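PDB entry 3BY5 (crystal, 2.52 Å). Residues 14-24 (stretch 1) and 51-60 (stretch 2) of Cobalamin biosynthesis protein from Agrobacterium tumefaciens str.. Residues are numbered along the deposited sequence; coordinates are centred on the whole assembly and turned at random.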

ATOM      1  N   GLY A  14       6.122  -4.465  -8.837  1.00 30.82           N
ATOM      2  CA  GLY A  14       7.000  -3.575  -8.079  1.00 31.09           C
ATOM      3  C   GLY A  14       7.593  -2.525  -8.993  1.00 33.24           C
ATOM      4  O   GLY A  14       8.140  -2.855 -10.044  1.00 34.77           O
ATOM      5  N   ILE A  15       7.479  -1.259  -8.601  1.00 33.87           N
ATOM      6  CA  ILE A  15       7.911  -0.140  -9.448  1.00 33.24           C
ATOM      7  C   ILE A  15       9.089   0.623  -8.849  1.00 34.56           C
ATOM      8  O   ILE A  15       9.056   1.034  -7.691  1.00 33.01           O
ATOM      9  CB  ILE A  15       6.756   0.862  -9.734  1.00 31.17           C
ATOM     10  CG1 ILE A  15       5.479   0.144 -10.193  1.00 32.58           C
ATOM     11  CG2 ILE A  15       7.185   1.917 -10.754  1.00 34.90           C
ATOM     12  CD1 ILE A  15       5.620  -0.654 -11.481  1.00 34.57           C
ATOM     13  N   GLY A  16      10.132   0.793  -9.653  1.00 39.21           N
ATOM     14  CA  GLY A  16      11.248   1.660  -9.313  1.00 44.55           C
ATOM     15  C   GLY A  16      11.457   2.648 -10.438  1.00 49.37           C
ATOM     16  O   GLY A  16      11.267   2.312 -11.604  1.00 49.14           O
ATOM     17  N   CYS A  17      11.823   3.876 -10.088  1.00 56.78           N
ATOM     18  CA  CYS A  17      12.148   4.899 -11.081  1.00 65.07           C
ATOM     19  C   CYS A  17      13.114   5.925 -10.514  1.00 69.83           C
ATOM     20  O   CYS A  17      13.269   6.036  -9.295  1.00 70.25           O
ATOM     21  CB  CYS A  17      10.885   5.590 -11.613  1.00 65.72           C
ATOM     22  SG  CYS A  17       9.692   6.081 -10.357  1.00 70.17           S
ATOM     23  N   ARG A  18      13.771   6.662 -11.408  1.00 76.56           N
ATOM     24  CA  ARG A  18      14.668   7.742 -11.010  1.00 82.29           C
ATOM     25  C   ARG A  18      13.835   8.954 -10.584  1.00 84.80           C
ATOM     26  O   ARG A  18      12.689   9.110 -11.028  1.00 84.97           O
ATOM     27  CB  ARG A  18      15.631   8.101 -12.154  1.00 82.79           C
ATOM     28  CG  ARG A  18      17.117   8.096 -11.764  1.00 86.27           C
ATOM     29  CD  ARG A  18      17.503   9.300 -10.904  1.00 89.53           C
ATOM     30  NE  ARG A  18      18.460   8.953  -9.852  1.00 93.38           N
ATOM     31  CZ  ARG A  18      18.133   8.505  -8.639  1.00 96.92           C
ATOM     32  NH1 ARG A  18      19.085   8.221  -7.760  1.00 98.79           N
ATOM     33  NH2 ARG A  18      16.862   8.335  -8.294  1.00 97.14           N
ATOM     34  N   LYS A  19      14.404   9.780  -9.702  1.00 87.39           N
ATOM     35  CA  LYS A  19      13.771  11.011  -9.213  1.00 88.30           C
ATOM     36  C   LYS A  19      13.332  11.890 -10.378  1.00 86.11           C
ATOM     37  O   LYS A  19      14.159  12.346 -11.174  1.00 86.98           O
ATOM     38  CB  LYS A  19      14.730  11.800  -8.308  1.00 89.27           C
ATOM     39  CG  LYS A  19      15.167  11.102  -7.020  1.00 91.27           C
ATOM     40  CD  LYS A  19      16.349  11.840  -6.394  1.00 91.35           C
ATOM     41  CE  LYS A  19      16.953  11.082  -5.221  1.00 92.70           C
ATOM     42  NZ  LYS A  19      18.221  11.721  -4.762  1.00 91.95           N
ATOM     43  N   GLY A  20      12.025  12.098 -10.482  1.00 83.34           N
ATOM     44  CA  GLY A  20      11.447  12.885 -11.560  1.00 81.45           C
ATOM     45  C   GLY A  20      11.062  11.983 -12.710  1.00 81.49           C
ATOM     46  O   GLY A  20      11.759  11.922 -13.726  1.00 84.12           O
ATOM     47  N   ALA A  21       9.958  11.263 -12.532  1.00 78.46           N
ATOM     48  CA  ALA A  21       9.407  10.403 -13.569  1.00 73.30           C
ATOM     49  C   ALA A  21       7.946  10.768 -13.775  1.00 70.24           C
ATOM     50  O   ALA A  21       7.192  10.879 -12.806  1.00 69.97           O
ATOM     51  CB  ALA A  21       9.547   8.941 -13.180  1.00 72.61           C
ATOM     52  N   ALA A  22       7.562  10.978 -15.033  1.00 67.21           N
ATOM     53  CA  ALA A  22       6.185  11.321 -15.388  1.00 64.28           C
ATOM     54  C   ALA A  22       5.266  10.127 -15.160  1.00 61.70           C
ATOM     55  O   ALA A  22       5.679   8.983 -15.344  1.00 61.33           O
ATOM     56  CB  ALA A  22       6.106  11.789 -16.836  1.00 64.01           C
ATOM     57  N   SER A  23       4.028  10.404 -14.755  1.00 58.86           N
ATOM     58  CA  SER A  23       3.042   9.365 -14.468  1.00 58.27           C
ATOM     59  C   SER A  23       2.777   8.481 -15.680  1.00 57.86           C
ATOM     60  O   SER A  23       2.606   7.273 -15.550  1.00 57.79           O
ATOM     61  CB  SER A  23       1.734   9.984 -13.966  1.00 58.61           C
ATOM     62  OG  SER A  23       1.082  10.722 -14.984  1.00 63.35           O
ATOM     63  N   ASP A  24       2.777   9.099 -16.860  1.00 59.27           N
ATOM     64  CA  ASP A  24       2.561   8.404 -18.128  1.00 59.00           C
ATOM     65  C   ASP A  24       3.713   7.471 -18.527  1.00 52.31           C
ATOM     66  O   ASP A  24       3.504   6.521 -19.277  1.00 51.82           O
ATOM     67  CB  ASP A  24       2.253   9.414 -19.245  1.00 62.60           C
ATOM     68  CG  ASP A  24       3.077  10.688 -19.126  1.00 73.43           C
ATOM     69  OD1 ASP A  24       4.268  10.674 -19.519  1.00 75.11           O
ATOM     70  OD2 ASP A  24       2.530  11.704 -18.636  1.00 81.71           O
ATOM     71  N   ALA A  51      12.916  11.627  -3.666  1.00 93.48           N
ATOM     72  CA  ALA A  51      12.716  13.064  -3.817  1.00 97.75           C
ATOM     73  C   ALA A  51      11.451  13.364  -4.611  1.00 99.83           C
ATOM     74  O   ALA A  51      10.663  14.234  -4.238  1.00100.66           O
ATOM     75  CB  ALA A  51      13.927  13.701  -4.481  1.00 98.37           C
ATOM     76  N   ASP A  52      11.261  12.639  -5.709  1.00101.72           N
ATOM     77  CA  ASP A  52       9.998  12.666  -6.437  1.00102.94           C
ATOM     78  C   ASP A  52       9.125  11.471  -6.071  1.00100.67           C
ATOM     79  O   ASP A  52       9.611  10.344  -5.965  1.00 99.74           O
ATOM     80  CB  ASP A  52      10.249  12.693  -7.946  1.00105.10           C
ATOM     81  CG  ASP A  52       9.020  13.099  -8.734  1.00110.05           C
ATOM     82  OD1 ASP A  52       8.706  14.307  -8.769  1.00113.43           O
ATOM     83  OD2 ASP A  52       8.366  12.210  -9.319  1.00111.85           O
ATOM     84  N   GLU A  53       7.834  11.722  -5.881  1.00 97.86           N
ATOM     85  CA  GLU A  53       6.926  10.711  -5.352  1.00 95.74           C
ATOM     86  C   GLU A  53       5.555  10.801  -6.015  1.00 91.65           C
ATOM     87  O   GLU A  53       4.739   9.887  -5.898  1.00 91.68           O
ATOM     88  CB  GLU A  53       6.787  10.856  -3.836  1.00 98.56           C
ATOM     89  CG  GLU A  53       5.850  11.971  -3.402  1.00102.81           C
ATOM     90  CD  GLU A  53       6.491  13.341  -3.498  1.00104.54           C
ATOM     91  OE1 GLU A  53       7.422  13.508  -4.313  1.00104.50           O
ATOM     92  OE2 GLU A  53       6.064  14.252  -2.757  1.00103.00           O
ATOM     93  N   ALA A  54       5.311  11.906  -6.710  1.00 84.57           N
ATOM     94  CA  ALA A  54       3.984  12.210  -7.219  1.00 78.49           C
ATOM     95  C   ALA A  54       3.675  11.446  -8.494  1.00 73.50           C
ATOM     96  O   ALA A  54       2.527  11.079  -8.726  1.00 74.27           O
ATOM     97  CB  ALA A  54       3.836  13.706  -7.444  1.00 81.14           C
ATOM     98  N   GLY A  55       4.706  11.201  -9.301  1.00 66.33           N
ATOM     99  CA  GLY A  55       4.556  10.511 -10.578  1.00 57.82           C
ATOM    100  C   GLY A  55       4.018   9.106 -10.419  1.00 52.71           C
ATOM    101  O   GLY A  55       3.143   8.684 -11.166  1.00 51.30           O
ATOM    102  N   LEU A  56       4.530   8.402  -9.417  1.00 50.55           N
ATOM    103  CA  LEU A  56       4.138   7.027  -9.133  1.00 49.61           C
ATOM    104  C   LEU A  56       2.733   6.926  -8.536  1.00 50.89           C
ATOM    105  O   LEU A  56       1.980   6.002  -8.858  1.00 51.00           O
ATOM    106  CB  LEU A  56       5.173   6.388  -8.209  1.00 49.62           C
ATOM    107  CG  LEU A  56       5.149   4.914  -7.796  1.00 52.22           C
ATOM    108  CD1 LEU A  56       4.661   3.975  -8.889  1.00 51.28           C
ATOM    109  CD2 LEU A  56       6.557   4.537  -7.380  1.00 53.92           C
ATOM    110  N   ALA A  57       2.386   7.878  -7.675  1.00 50.42           N
ATOM    111  CA  ALA A  57       1.070   7.910  -7.049  1.00 48.98           C
ATOM    112  C   ALA A  57      -0.021   8.277  -8.052  1.00 49.04           C
ATOM    113  O   ALA A  57      -1.135   7.760  -7.972  1.00 50.07           O
ATOM    114  CB  ALA A  57       1.070   8.869  -5.876  1.00 51.76           C
ATOM    115  N   GLU A  58       0.312   9.158  -8.995  1.00 49.04           N
ATOM    116  CA  GLU A  58      -0.608   9.563 -10.061  1.00 49.80           C
ATOM    117  C   GLU A  58      -0.833   8.462 -11.099  1.00 46.80           C
ATOM    118  O   GLU A  58      -1.892   8.407 -11.722  1.00 45.77           O
ATOM    119  CB  GLU A  58      -0.113  10.840 -10.758  1.00 52.75           C
ATOM    120  CG  GLU A  58      -0.311  12.128  -9.961  1.00 66.56           C
ATOM    121  CD  GLU A  58      -1.769  12.549  -9.859  1.00 80.83           C
ATOM    122  OE1 GLU A  58      -2.326  13.039 -10.868  1.00 86.55           O
ATOM    123  OE2 GLU A  58      -2.355  12.399  -8.763  1.00 84.36           O
ATOM    124  N   ALA A  59       0.166   7.598 -11.280  1.00 45.88           N
ATOM    125  CA  ALA A  59       0.107   6.502 -12.253  1.00 41.86           C
ATOM    126  C   ALA A  59      -0.770   5.369 -11.765  1.00 42.53           C
ATOM    127  O   ALA A  59      -1.478   4.745 -12.554  1.00 46.06           O
ATOM    128  CB  ALA A  59       1.480   5.990 -12.547  1.00 38.23           C
ATOM    129  N   ALA A  60      -0.705   5.105 -10.462  1.00 41.42           N
ATOM    130  CA  ALA A  60      -1.596   4.165  -9.800  1.00 39.32           C
ATOM    131  C   ALA A  60      -3.051   4.609  -9.932  1.00 42.54           C
ATOM    132  O   ALA A  60      -3.938   3.775 -10.069  1.00 45.03           O
ATOM    133  CB  ALA A  60      -1.213   4.019  -8.342  1.00 37.28           C
TER

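No hydrogen bond links the two stretches. They meet through close packing, which buries 460 Å² summed over both sides.

Two CA-H...O contacts form where the backbones come closest, with the CA atoms of Ser-23 and Gly-55 4.3 Å apart. Gly-55 CA lies 3.5 Å from Ala-21 O, with an angle of 160° at the hydrogen. Ser-23 CA lies 3.4 Å from Gly-55 O, with a more bent angle of 133°. Glycine suits this place: an ideal CB on Gly-55 would sit 2.0 Å from Ala-21 O, a clash.

The apolar contact is between buried side chains. Ile-15 CG2 meets Leu-56 CD1 at 3.8 Å. The CA-to-CB bond of Leu-56 points away from stretch 1, but with chi1 t its end comes nearer.

The helix of stretch 2 packs against Ser-23. Ser-23 CB lies 3.8 Å from Glu-58 CB, a contact made near the backbone, and the end of the Glu-58 side chain leads away. Ser-23 O lies 3.5 Å from CB of Ala-59, which is small and buried.

The loop contacts are more open. Lys-19 is extended from chi2 to chi4, and Lys-19 CD packs 3.6 Å from Ala-51 CB. Asp-52 CB approaches Gly-20 N at 3.2 Å. Gly-20 has phi/psi of 92/76, where a CB would jam against the preceding carbonyl, so glycine fits.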